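Side-chain contacts in putative Lipoprotein (Shewanella oneidensis, PDB 3U24), which is of unknown function but binds zinc and calcium ions and is probably related to the metallopeptidases of the Peptidase_MA clan: residues 511-514 with 519-522; 262-267 with 478-483; 26-31 with 76-81; 104-109 with 246-251. All blocks are in the same frame, centred on the assembly; numbering follows the deposited sequence.

Contact 1: 511-514 with 519-522; sequences WRRA and VQLT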
loop_
_atom_site.group_PDB
_atom_site.type_symbol
_atom_site.label_atom_id
_atom_site.label_comp_id
_atom_site.label_asym_id
_atom_site.label_seq_id
_atom_site.Cartn_x
_atom_site.Cartn_y
_atom_site.Cartn_z
ATOM N N TRP A 511 3.634 3.879 15.088
ATOM C CA TRP A 511 4.202 5.196 15.296
ATOM C C TRP A 511 5.306 5.497 14.279
ATOM O O TRP A 511 5.290 6.542 13.615
ATOM C CB TRP A 511 4.738 5.308 16.724
ATOM C CG TRP A 511 5.656 6.472 16.922
ATOM C CD1 TRP A 511 7.038 6.452 17.013
ATOM C CD2 TRP A 511 5.286 7.888 17.036
ATOM N NE1 TRP A 511 7.533 7.739 17.172
ATOM C CE2 TRP A 511 6.538 8.631 17.207
ATOM C CE3 TRP A 511 4.087 8.583 17.062
ATOM C CZ2 TRP A 511 6.559 9.995 17.359
ATOM C CZ3 TRP A 511 4.124 9.962 17.204
ATOM C CH2 TRP A 511 5.323 10.650 17.366
ATOM N N ARG A 512 6.268 4.583 14.165
ATOM C CA ARG A 512 7.369 4.747 13.230
ATOM C C ARG A 512 6.887 4.974 11.797
ATOM O O ARG A 512 7.360 5.860 11.104
ATOM C CB ARG A 512 8.301 3.536 13.257
ATOM C CG ARG A 512 9.561 3.726 12.403
ATOM C CD ARG A 512 10.489 2.504 12.466
ATOM N NE ARG A 512 11.844 2.774 11.939
ATOM C CZ ARG A 512 12.287 2.404 10.735
ATOM N NH1 ARG A 512 11.489 1.733 9.890
ATOM N NH2 ARG A 512 13.543 2.706 10.368
ATOM N N ARG A 513 5.941 4.164 11.371
ATOM C CA ARG A 513 5.393 4.260 10.022
ATOM C C ARG A 513 4.746 5.651 9.768
ATOM O O ARG A 513 4.914 6.243 8.681
ATOM C CB ARG A 513 4.399 3.124 9.828
ATOM C CG ARG A 513 3.705 3.072 8.491
ATOM C CD ARG A 513 2.982 1.739 8.395
ATOM N NE ARG A 513 2.047 1.715 7.287
ATOM C CZ ARG A 513 1.168 0.741 7.063
ATOM N NH1 ARG A 513 1.109 -0.314 7.884
ATOM N NH2 ARG A 513 0.341 0.841 6.017
ATOM N N ALA A 514 4.063 6.173 10.786
ATOM C CA ALA A 514 3.428 7.506 10.736
ATOM C C ALA A 514 4.430 8.652 10.785
ATOM O O ALA A 514 4.121 9.740 10.301
ATOM C CB ALA A 514 2.413 7.666 11.845
ATOM N N VAL A 519 -0.577 10.067 5.098
ATOM C CA VAL A 519 -1.795 9.818 4.319
ATOM C C VAL A 519 -2.057 8.338 4.013
ATOM O O VAL A 519 -3.187 7.842 4.160
ATOM C CB VAL A 519 -1.829 10.721 3.055
ATOM C CG1 VAL A 519 -2.931 10.318 2.123
ATOM C CG2 VAL A 519 -2.027 12.179 3.473
ATOM N N GLN A 520 -1.030 7.589 3.640
ATOM C CA GLN A 520 -1.240 6.180 3.256
ATOM C C GLN A 520 -2.037 5.384 4.309
ATOM O O GLN A 520 -2.865 4.531 3.972
ATOM C CB GLN A 520 0.105 5.522 2.884
ATOM C CG GLN A 520 0.001 4.111 2.281
ATOM C CD GLN A 520 -0.378 3.048 3.319
ATOM O OE1 GLN A 520 -0.044 3.173 4.498
ATOM N NE2 GLN A 520 -1.135 2.029 2.881
ATOM N N LEU A 521 -1.823 5.701 5.581
ATOM C CA LEU A 521 -2.480 4.979 6.701
ATOM C C LEU A 521 -3.973 5.212 6.727
ATOM O O LEU A 521 -4.687 4.356 7.224
ATOM C CB LEU A 521 -1.877 5.336 8.068
ATOM C CG LEU A 521 -0.690 4.445 8.440
ATOM C CD1 LEU A 521 0.089 5.064 9.605
ATOM C CD2 LEU A 521 -1.166 3.030 8.768
ATOM N N THR A 522 -4.451 6.340 6.208
ATOM C CA THR A 522 -5.902 6.584 6.130
ATOM C C THR A 522 -6.627 5.804 5.003
ATOM O O THR A 522 -7.852 5.750 4.972
ATOM C CB THR A 522 -6.230 8.086 5.932
ATOM O OG1 THR A 522 -5.864 8.470 4.601
ATOM C CG2 THR A 522 -5.472 8.968 6.946
HETATM O O HOH W 1 2.257 4.083 5.433
#
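In the short connection between helix 504-516 and helix 523-542, Arg513 reaches from the end of the first helix to Gln520 and Leu521. The contact lies in the mostly helical DUF885 fold, near a zinc site. The side chain of Gln520 is about 6 Å from that of Glu439, which holds a zinc ion together with His408 and His414.

With CG anti to the backbone N (chi1 179°) and the chain extended to NE, Arg513 spans the distance from its helix to the turn. Its NH2 donates to Gln520 OE1 at 2.8 Å, with a nearly straight N-H...O angle of 162°. The oxygen sits close to the guanidinium plane, and the donor is somewhat tilted from the carbonyl plane of the amide. The two flat groups are only 23° apart. Water 1 closes a second path: it accepts from Arg513 NE at 3.0 Å and donates to Gln520 OE1 at 2.6 Å. Two donors therefore grip this one oxygen. Tyr524 OH bonds both Arg513 NH2 and Gln520 NE2, which helps to fix how the amide and the guanidinium are turned.

One face of the guanidinium is covered by Leu521. CD2 lies over its centre, 3.7 Å from Arg513 CZ. Leu521 also packs on Asn475 and Asp479 of helix 459-485. The other methyl of Leu521, CD1, turns to the helix and meets Ala514 CB at 4.1 Å.

Contact 2: 262-267 with 478-483; sequences QLYQKA and LDYSIH
Tyr264 of helix 260-289 and Tyr480 of helix 459-485 form an offset stack. The ring centroids are 4.7 Å apart and the planes differ by 25°. The closest pair is Tyr264 CD1 and Tyr480 CD2 at 3.4 Å. The overlap is partial: the CD2-CE2 bond of Tyr480 lies over one face of the Tyr264 ring, with CE2 offset toward the rim.

A CH-pi contact adds to the stack. Tyr264 CB sits over the face of the Tyr480 ring, 3.9 Å from its centroid and 17° off the ring normal. Both tyrosines have CG anti to the backbone N, which sends the rings into the space between the two helices.

The polar contact runs through water. Water 2 bonds Tyr264 OH at 2.7 Å and donates to Ser481 OG at 2.6 Å. Ser481 OG is also bonded to Ile477 O, one turn back in its own helix. Tyr264 CE1 lies 3.5 Å from this hydroxyl.

Replacing Tyr264 with an alanine would probably leave one face of Tyr480 without its ring partner and water 2 without one of its mates. The chemistry implies a largely apolar joint between the two helices, with the hydroxyl of Tyr264 tied to Ser481 by water.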
loop_
_atom_site.group_PDB
_atom_site.type_symbol
_atom_site.label_atom_id
_atom_site.label_comp_id
_atom_site.label_asym_id
_atom_site.label_seq_id
_atom_site.Cartn_x
_atom_site.Cartn_y
_atom_site.Cartn_z
ATOM N N GLN A 262 -12.843 15.787 7.569
ATOM C CA GLN A 262 -14.117 15.084 7.611
ATOM C C GLN A 262 -13.955 13.602 7.925
ATOM O O GLN A 262 -14.727 13.030 8.706
ATOM C CB GLN A 262 -14.877 15.257 6.291
ATOM C CG GLN A 262 -15.608 16.567 6.140
ATOM C CD GLN A 262 -16.188 16.647 4.740
ATOM O OE1 GLN A 262 -15.452 16.707 3.750
ATOM N NE2 GLN A 262 -17.513 16.601 4.645
ATOM N N LEU A 263 -12.976 12.959 7.315
ATOM C CA LEU A 263 -12.771 11.524 7.587
ATOM C C LEU A 263 -12.392 11.285 9.078
ATOM O O LEU A 263 -12.836 10.325 9.703
ATOM C CB LEU A 263 -11.668 10.966 6.714
ATOM C CG LEU A 263 -11.476 9.434 6.782
ATOM C CD1 LEU A 263 -12.624 8.688 6.094
ATOM C CD2 LEU A 263 -10.147 9.061 6.203
ATOM N N TYR A 264 -11.521 12.138 9.593
ATOM C CA TYR A 264 -11.102 12.072 11.000
ATOM C C TYR A 264 -12.320 12.170 11.915
ATOM O O TYR A 264 -12.463 11.386 12.824
ATOM C CB TYR A 264 -10.149 13.212 11.330
ATOM C CG TYR A 264 -9.893 13.420 12.814
ATOM C CD1 TYR A 264 -8.985 12.632 13.491
ATOM C CD2 TYR A 264 -10.530 14.448 13.521
ATOM C CE1 TYR A 264 -8.744 12.835 14.831
ATOM C CE2 TYR A 264 -10.296 14.664 14.848
ATOM C CZ TYR A 264 -9.391 13.842 15.504
ATOM O OH TYR A 264 -9.134 14.035 16.829
ATOM N N GLN A 265 -13.190 13.132 11.661
ATOM C CA GLN A 265 -14.383 13.292 12.488
ATOM C C GLN A 265 -15.270 12.043 12.427
ATOM O O GLN A 265 -15.745 11.572 13.459
ATOM C CB GLN A 265 -15.161 14.572 12.122
ATOM C CG GLN A 265 -14.317 15.843 12.380
ATOM C CD GLN A 265 -14.969 17.145 11.870
ATOM O OE1 GLN A 265 -15.711 17.159 10.861
ATOM N NE2 GLN A 265 -14.704 18.235 12.580
ATOM N N LYS A 266 -15.436 11.464 11.241
ATOM C CA LYS A 266 -16.140 10.202 11.130
ATOM C C LYS A 266 -15.415 9.070 11.896
ATOM O O LYS A 266 -16.069 8.195 12.489
ATOM C CB LYS A 266 -16.334 9.789 9.672
ATOM C CG LYS A 266 -17.419 10.546 8.892
ATOM C CD LYS A 266 -17.332 10.145 7.401
ATOM C CE LYS A 266 -18.071 11.101 6.473
ATOM N NZ LYS A 266 -19.522 10.808 6.594
ATOM N N ALA A 267 -14.090 9.064 11.848
ATOM C CA ALA A 267 -13.306 7.988 12.500
ATOM C C ALA A 267 -13.487 8.055 14.029
ATOM O O ALA A 267 -13.667 7.032 14.696
ATOM C CB ALA A 267 -11.824 8.051 12.100
ATOM N N LEU A 478 -4.626 8.192 14.068
ATOM C CA LEU A 478 -3.215 8.305 14.337
ATOM C C LEU A 478 -2.528 9.144 13.273
ATOM O O LEU A 478 -1.794 10.114 13.580
ATOM C CB LEU A 478 -2.595 6.907 14.374
ATOM C CG LEU A 478 -1.064 6.820 14.474
ATOM C CD1 LEU A 478 -0.672 6.850 15.925
ATOM C CD2 LEU A 478 -0.487 5.538 13.879
ATOM N N ASP A 479 -2.769 8.793 12.010
ATOM C CA ASP A 479 -2.036 9.465 10.937
ATOM C C ASP A 479 -2.362 10.963 10.914
ATOM O O ASP A 479 -1.463 11.813 10.835
ATOM C CB ASP A 479 -2.283 8.830 9.579
ATOM C CG ASP A 479 -1.299 9.329 8.515
ATOM O OD1 ASP A 479 -0.104 8.908 8.545
ATOM O OD2 ASP A 479 -1.735 10.114 7.630
ATOM N N TYR A 480 -3.647 11.265 11.049
ATOM C CA TYR A 480 -4.143 12.623 11.034
ATOM C C TYR A 480 -3.664 13.386 12.249
ATOM O O TYR A 480 -3.148 14.496 12.122
ATOM C CB TYR A 480 -5.684 12.621 10.964
ATOM C CG TYR A 480 -6.310 13.993 10.827
ATOM C CD1 TYR A 480 -6.440 14.602 9.583
ATOM C CD2 TYR A 480 -6.734 14.699 11.939
ATOM C CE1 TYR A 480 -7.001 15.893 9.457
ATOM C CE2 TYR A 480 -7.286 15.976 11.828
ATOM C CZ TYR A 480 -7.441 16.567 10.585
ATOM O OH TYR A 480 -8.005 17.846 10.479
ATOM N N SER A 481 -3.827 12.796 13.430
ATOM C CA SER A 481 -3.477 13.505 14.658
ATOM C C SER A 481 -1.990 13.824 14.742
ATOM O O SER A 481 -1.630 14.877 15.218
ATOM C CB SER A 481 -3.974 12.773 15.892
ATOM O OG SER A 481 -5.382 12.543 15.756
ATOM N N ILE A 482 -1.150 12.935 14.248
ATOM C CA ILE A 482 0.297 13.146 14.244
ATOM C C ILE A 482 0.679 14.321 13.332
ATOM O O ILE A 482 1.375 15.220 13.739
ATOM C CB ILE A 482 1.025 11.845 13.810
ATOM C CG1 ILE A 482 1.000 10.848 14.964
ATOM C CG2 ILE A 482 2.479 12.110 13.390
ATOM C CD1 ILE A 482 1.544 9.475 14.585
ATOM N N HIS A 483 0.160 14.335 12.118
ATOM C CA HIS A 483 0.549 15.318 11.123
ATOM C C HIS A 483 -0.167 16.651 11.213
ATOM O O HIS A 483 0.372 17.672 10.775
ATOM C CB HIS A 483 0.390 14.704 9.756
ATOM C CG HIS A 483 1.439 13.699 9.482
ATOM N ND1 HIS A 483 2.718 14.053 9.276
ATOM C CD2 HIS A 483 1.416 12.312 9.504
ATOM C CE1 HIS A 483 3.458 12.953 9.138
ATOM N NE2 HIS A 483 2.660 11.889 9.248
HETATM O O HOH W 2 -6.937 12.867 17.754
#

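Contact 3: 26-31 with 76-81; sequences AQFSNA and AKLKQF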
loop_
_atom_site.group_PDB
_atom_site.type_symbol
_atom_site.label_atom_id
_atom_site.label_comp_id
_atom_site.label_asym_id
_atom_site.label_seq_id
_atom_site.Cartn_x
_atom_site.Cartn_y
_atom_site.Cartn_z
ATOM N N ALA A 26 -7.686 6.956 -26.903
ATOM C CA ALA A 26 -6.911 5.721 -26.736
ATOM C C ALA A 26 -5.489 5.937 -27.238
ATOM O O ALA A 26 -4.541 5.508 -26.586
ATOM C CB ALA A 26 -7.573 4.538 -27.457
ATOM N N GLN A 27 -5.330 6.623 -28.372
ATOM C CA GLN A 27 -4.003 6.883 -28.887
ATOM C C GLN A 27 -3.251 7.783 -27.931
ATOM O O GLN A 27 -2.085 7.583 -27.703
ATOM C CB GLN A 27 -4.046 7.495 -30.273
ATOM C CG GLN A 27 -4.467 6.490 -31.338
ATOM C CD GLN A 27 -4.759 7.129 -32.673
ATOM O OE1 GLN A 27 -5.538 8.085 -32.784
ATOM N NE2 GLN A 27 -4.142 6.576 -33.716
ATOM N N PHE A 28 -3.932 8.756 -27.356
ATOM C CA PHE A 28 -3.294 9.658 -26.457
ATOM C C PHE A 28 -2.796 8.964 -25.207
ATOM O O PHE A 28 -1.677 9.192 -24.834
ATOM C CB PHE A 28 -4.208 10.770 -26.055
ATOM C CG PHE A 28 -3.747 11.465 -24.838
ATOM C CD1 PHE A 28 -2.669 12.346 -24.898
ATOM C CD2 PHE A 28 -4.351 11.228 -23.632
ATOM C CE1 PHE A 28 -2.233 12.981 -23.767
ATOM C CE2 PHE A 28 -3.904 11.862 -22.497
ATOM C CZ PHE A 28 -2.847 12.728 -22.572
ATOM N N SER A 29 -3.646 8.165 -24.559
ATOM C CA SER A 29 -3.272 7.332 -23.399
ATOM C C SER A 29 -1.996 6.546 -23.621
ATOM O O SER A 29 -1.122 6.562 -22.780
ATOM C CB SER A 29 -4.329 6.271 -23.097
ATOM O OG SER A 29 -5.544 6.833 -22.741
ATOM N N ASN A 30 -1.910 5.816 -24.723
ATOM C CA ASN A 30 -0.693 5.072 -25.025
ATOM C C ASN A 30 0.544 6.004 -25.264
ATOM O O ASN A 30 1.645 5.701 -24.767
ATOM C CB ASN A 30 -0.913 4.028 -26.141
ATOM C CG ASN A 30 -1.677 2.779 -25.629
ATOM O OD1 ASN A 30 -1.450 2.293 -24.502
ATOM N ND2 ASN A 30 -2.612 2.279 -26.436
ATOM N N ALA A 31 0.344 7.141 -25.940
ATOM C CA ALA A 31 1.443 8.091 -26.124
ATOM C C ALA A 31 1.854 8.725 -24.797
ATOM O O ALA A 31 3.015 9.018 -24.583
ATOM C CB ALA A 31 1.065 9.172 -27.124
ATOM N N ALA A 76 -1.789 20.034 -21.460
ATOM C CA ALA A 76 -2.386 20.782 -22.588
ATOM C C ALA A 76 -2.957 19.805 -23.636
ATOM O O ALA A 76 -3.987 20.089 -24.228
ATOM C CB ALA A 76 -1.412 21.780 -23.220
ATOM N N LYS A 77 -2.332 18.638 -23.799
ATOM C CA LYS A 77 -2.879 17.585 -24.651
ATOM C C LYS A 77 -4.185 17.007 -24.076
ATOM O O LYS A 77 -5.150 16.773 -24.817
ATOM C CB LYS A 77 -1.872 16.458 -24.834
ATOM C CG LYS A 77 -0.701 16.812 -25.731
ATOM C CD LYS A 77 0.331 15.679 -25.747
ATOM C CE LYS A 77 1.390 15.875 -26.833
ATOM N NZ LYS A 77 2.423 14.803 -26.759
ATOM N N LEU A 78 -4.231 16.820 -22.757
ATOM C CA LEU A 78 -5.442 16.367 -22.101
ATOM C C LEU A 78 -6.602 17.281 -22.370
ATOM O O LEU A 78 -7.705 16.805 -22.636
ATOM C CB LEU A 78 -5.320 16.314 -20.579
ATOM C CG LEU A 78 -5.162 15.028 -19.830
ATOM C CD1 LEU A 78 -5.375 15.267 -18.307
ATOM C CD2 LEU A 78 -6.073 13.958 -20.388
ATOM N N LYS A 79 -6.367 18.577 -22.209
ATOM C CA LYS A 79 -7.435 19.583 -22.328
ATOM C C LYS A 79 -8.030 19.666 -23.729
ATOM O O LYS A 79 -9.084 20.225 -23.905
ATOM C CB LYS A 79 -6.957 20.987 -21.889
ATOM C CG LYS A 79 -7.152 21.298 -20.407
ATOM C CD LYS A 79 -6.463 22.617 -19.991
ATOM C CE LYS A 79 -5.152 22.375 -19.211
ATOM N NZ LYS A 79 -4.029 23.320 -19.536
ATOM N N GLN A 80 -7.361 19.119 -24.723
ATOM C CA GLN A 80 -7.942 18.971 -26.050
ATOM C C GLN A 80 -9.120 17.997 -26.151
ATOM O O GLN A 80 -9.814 18.012 -27.139
ATOM C CB GLN A 80 -6.871 18.523 -27.050
ATOM C CG GLN A 80 -6.408 19.622 -27.976
ATOM C CD GLN A 80 -4.916 19.789 -27.948
ATOM O OE1 GLN A 80 -4.161 18.964 -28.491
ATOM N NE2 GLN A 80 -4.470 20.856 -27.294
ATOM N N PHE A 81 -9.332 17.136 -25.172
ATOM C CA PHE A 81 -10.406 16.148 -25.277
ATOM C C PHE A 81 -11.608 16.642 -24.524
ATOM O O PHE A 81 -11.495 16.960 -23.328
ATOM C CB PHE A 81 -9.973 14.787 -24.704
ATOM C CG PHE A 81 -8.956 14.105 -25.548
ATOM C CD1 PHE A 81 -9.339 13.425 -26.694
ATOM C CD2 PHE A 81 -7.616 14.188 -25.244
ATOM C CE1 PHE A 81 -8.398 12.838 -27.514
ATOM C CE2 PHE A 81 -6.665 13.591 -26.055
ATOM C CZ PHE A 81 -7.058 12.904 -27.191
#
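Phe28 lays its ring against Lys77, Leu78 and Phe81. Its CE1 meets Lys77 CB at 3.7 Å. At another corner of the ring, CE2 meets Leu78 CD2, also at 3.7 Å; all three partners lie on the same side of the ring plane. At the base of the side chain, Phe28 CB lies 3.7 Å from Phe81 CZ and equally near its CE2. The Phe28 and Phe81 rings are oblique to each other, with planes at 47° and centroids 5.6 Å apart. Phe28 has CG anti to the backbone N (chi1 162°), and this swings the ring off its own helix toward the three partners.

The contact joins two helices near the N-terminus of the chain. Helix 25-39 packs here against the last turn of helix 61-79 and the residues that follow it. Leu78 also touches Tyr94, Ile97 and Asp98 of helix 88-111, so a third helix backs the site. Phe81 meets Phe25 edge-to-face, which gives it a second aromatic partner on helix 25-39.

A leucine in place of Phe28 would probably not reach both Lys77 CB and Leu78 CD2, and would leave a gap where the ring now lies against them.

Lys77 touches Phe28 only through CB. Beyond CG its chain is extended, and NZ makes a long, weak ion pair with Asp35, a zinc-binding residue. A bound zinc ion lies about 5 Å from the Lys77 side chain.

Contact 4: 104-109 with 246-251; sequences MAWDIT and YEQKFA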
loop_
_atom_site.group_PDB
_atom_site.type_symbol
_atom_site.label_atom_id
_atom_site.label_comp_id
_atom_site.label_asym_id
_atom_site.label_seq_id
_atom_site.Cartn_x
_atom_site.Cartn_y
_atom_site.Cartn_z
HETATM N N MSE A 104 2.244 15.391 -9.463
HETATM C CA MSE A 104 3.676 15.548 -9.821
HETATM C C MSE A 104 4.152 16.990 -9.689
HETATM O O MSE A 104 5.197 17.251 -9.067
HETATM C CB MSE A 104 4.009 15.009 -11.217
HETATM C CG MSE A 104 3.863 13.473 -11.343
HETATM SE SE MSE A 104 3.813 12.806 -13.203
HETATM C CE MSE A 104 5.582 13.455 -13.717
ATOM N N ALA A 105 3.396 17.919 -10.267
ATOM C CA ALA A 105 3.733 19.327 -10.212
ATOM C C ALA A 105 3.796 19.800 -8.759
ATOM O O ALA A 105 4.725 20.509 -8.356
ATOM C CB ALA A 105 2.738 20.164 -11.012
ATOM N N TRP A 106 2.784 19.411 -8.001
ATOM C CA TRP A 106 2.650 19.822 -6.632
ATOM C C TRP A 106 3.750 19.258 -5.772
ATOM O O TRP A 106 4.217 19.960 -4.914
ATOM C CB TRP A 106 1.285 19.416 -6.102
ATOM C CG TRP A 106 1.093 19.568 -4.606
ATOM C CD1 TRP A 106 0.640 20.694 -3.904
ATOM C CD2 TRP A 106 1.347 18.552 -3.579
ATOM N NE1 TRP A 106 0.588 20.424 -2.563
ATOM C CE2 TRP A 106 0.968 19.153 -2.310
ATOM C CE3 TRP A 106 1.753 17.219 -3.600
ATOM C CZ2 TRP A 106 1.054 18.450 -1.105
ATOM C CZ3 TRP A 106 1.843 16.505 -2.375
ATOM C CH2 TRP A 106 1.513 17.118 -1.155
ATOM N N ASP A 107 4.167 18.009 -6.002
ATOM C CA ASP A 107 5.320 17.439 -5.318
ATOM C C ASP A 107 6.583 18.274 -5.516
ATOM O O ASP A 107 7.363 18.452 -4.578
ATOM C CB ASP A 107 5.646 15.994 -5.775
ATOM C CG ASP A 107 4.808 14.915 -5.037
ATOM O OD1 ASP A 107 4.452 15.130 -3.859
ATOM O OD2 ASP A 107 4.508 13.834 -5.633
ATOM N N ILE A 108 6.783 18.758 -6.746
ATOM C CA ILE A 108 7.957 19.537 -7.063
ATOM C C ILE A 108 7.852 20.938 -6.483
ATOM O O ILE A 108 8.821 21.440 -5.940
ATOM C CB ILE A 108 8.234 19.572 -8.569
ATOM C CG1 ILE A 108 8.728 18.179 -9.024
ATOM C CG2 ILE A 108 9.201 20.690 -8.925
ATOM C CD1 ILE A 108 8.569 17.983 -10.515
ATOM N N THR A 109 6.696 21.582 -6.582
ATOM C CA THR A 109 6.660 23.005 -6.261
ATOM C C THR A 109 6.215 23.328 -4.834
ATOM O O THR A 109 6.430 24.439 -4.380
ATOM C CB THR A 109 5.775 23.769 -7.280
ATOM O OG1 THR A 109 4.439 23.264 -7.204
ATOM C CG2 THR A 109 6.297 23.561 -8.708
ATOM N N TYR A 246 -1.293 18.283 4.281
ATOM C CA TYR A 246 -1.897 16.995 4.554
ATOM C C TYR A 246 -3.168 16.878 3.741
ATOM O O TYR A 246 -3.352 15.896 3.034
ATOM C CB TYR A 246 -2.163 16.798 6.041
ATOM C CG TYR A 246 -2.543 15.379 6.406
ATOM C CD1 TYR A 246 -3.859 14.969 6.327
ATOM C CD2 TYR A 246 -1.601 14.476 6.847
ATOM C CE1 TYR A 246 -4.251 13.696 6.657
ATOM C CE2 TYR A 246 -1.957 13.191 7.178
ATOM C CZ TYR A 246 -3.312 12.806 7.081
ATOM O OH TYR A 246 -3.736 11.537 7.409
ATOM N N GLU A 247 -4.007 17.898 3.787
ATOM C CA GLU A 247 -5.205 17.921 2.968
ATOM C C GLU A 247 -4.911 17.827 1.469
ATOM O O GLU A 247 -5.615 17.108 0.748
ATOM C CB GLU A 247 -6.013 19.172 3.235
ATOM C CG GLU A 247 -6.654 19.233 4.630
ATOM C CD GLU A 247 -7.853 18.300 4.780
ATOM O OE1 GLU A 247 -8.218 17.572 3.808
ATOM O OE2 GLU A 247 -8.429 18.254 5.889
ATOM N N GLN A 248 -3.892 18.542 0.984
ATOM C CA GLN A 248 -3.574 18.492 -0.439
ATOM C C GLN A 248 -3.094 17.067 -0.748
ATOM O O GLN A 248 -3.537 16.473 -1.747
ATOM C CB GLN A 248 -2.537 19.568 -0.885
ATOM C CG GLN A 248 -3.039 21.012 -0.847
ATOM C CD GLN A 248 -1.969 22.170 -0.923
ATOM O OE1 GLN A 248 -0.774 22.003 -0.647
ATOM N NE2 GLN A 248 -2.450 23.369 -1.253
ATOM N N LYS A 249 -2.220 16.492 0.090
ATOM C CA LYS A 249 -1.719 15.132 -0.179
ATOM C C LYS A 249 -2.851 14.096 -0.154
ATOM O O LYS A 249 -2.885 13.182 -0.970
ATOM C CB LYS A 249 -0.620 14.725 0.807
ATOM C CG LYS A 249 0.110 13.419 0.461
ATOM C CD LYS A 249 1.397 13.276 1.304
ATOM C CE LYS A 249 2.382 12.211 0.817
ATOM N NZ LYS A 249 1.823 10.856 0.834
ATOM N N PHE A 250 -3.733 14.249 0.817
ATOM C CA PHE A 250 -4.894 13.398 0.975
ATOM C C PHE A 250 -5.742 13.503 -0.277
ATOM O O PHE A 250 -6.092 12.476 -0.819
ATOM C CB PHE A 250 -5.661 13.795 2.236
ATOM C CG PHE A 250 -6.883 12.975 2.523
ATOM C CD1 PHE A 250 -6.793 11.794 3.211
ATOM C CD2 PHE A 250 -8.151 13.431 2.150
ATOM C CE1 PHE A 250 -7.940 11.044 3.494
ATOM C CE2 PHE A 250 -9.289 12.692 2.426
ATOM C CZ PHE A 250 -9.182 11.483 3.068
ATOM N N ALA A 251 -5.993 14.701 -0.800
ATOM C CA ALA A 251 -6.787 14.807 -2.048
ATOM C C ALA A 251 -6.102 14.093 -3.221
ATOM O O ALA A 251 -6.770 13.358 -3.937
ATOM C CB ALA A 251 -7.108 16.247 -2.398
#
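The indole nitrogen of Trp106 donates to the side-chain oxygen of Gln248. NE1 and OE1 are 2.8 Å apart, and the N-H...O angle is 160°. The oxygen sits at the edge of the indole, close to the ring plane. Seen from the glutamine, the geometry is different. The donor stands above the carbonyl plane, 60° out of it, and so does not use a lone pair. The indole and amide planes are perpendicular.

Gln248 also packs with its aliphatic part. Its CB lies 3.6 Å from Trp106 NE1 and 3.8 Å from Trp106 CZ2. The chain is extended beyond CG, so the amide reaches along to the nitrogen after CB has met the ring.

These residues join helix 88-111 to helix 243-254, two helices of the mainly helical DUF885 fold that are distant in sequence. Trp106 is the buried side chain that bridges them. Its CG is anti to the backbone N (chi1 170°), which directs the indole at the second helix. The ring is further held by a stack with Phe111, and it meets Phe252 at an inclined angle.

At the far end of the indole, Trp106 CH2 lies 3.8 Å from Lys249 CB, and Lys249 CA is almost as near at 3.9 Å. Lys249 touches the ring only near its backbone. Its chain bends at the last torsion, and NZ turns away to a salt bridge with Asp253 and a hydrogen bond to Gln518 O.

Along the chain come contacts 3, 4, 2 and 1. The last three form a touching cluster: the centres of contacts 1 and 2 are about 11 Å apart, and contact 4 lies about 17 and 18 Å from these. Asp479 on helix 459-485 ties them together. Its OD2 bonds Tyr246 OH of helix 243-254 and Val519 N of the turn after helix 504-516. Contact 3 stands apart, about 23 Å from contact 4 and 35 Å or more from the others, centre to centre. Its helix 61-79 is followed directly by helix 88-111 of contact 4. The cluster gathers helices distant in sequence; contact 3, nearest atoms about 11 Å from contact 4, packs the N-terminal helices separately.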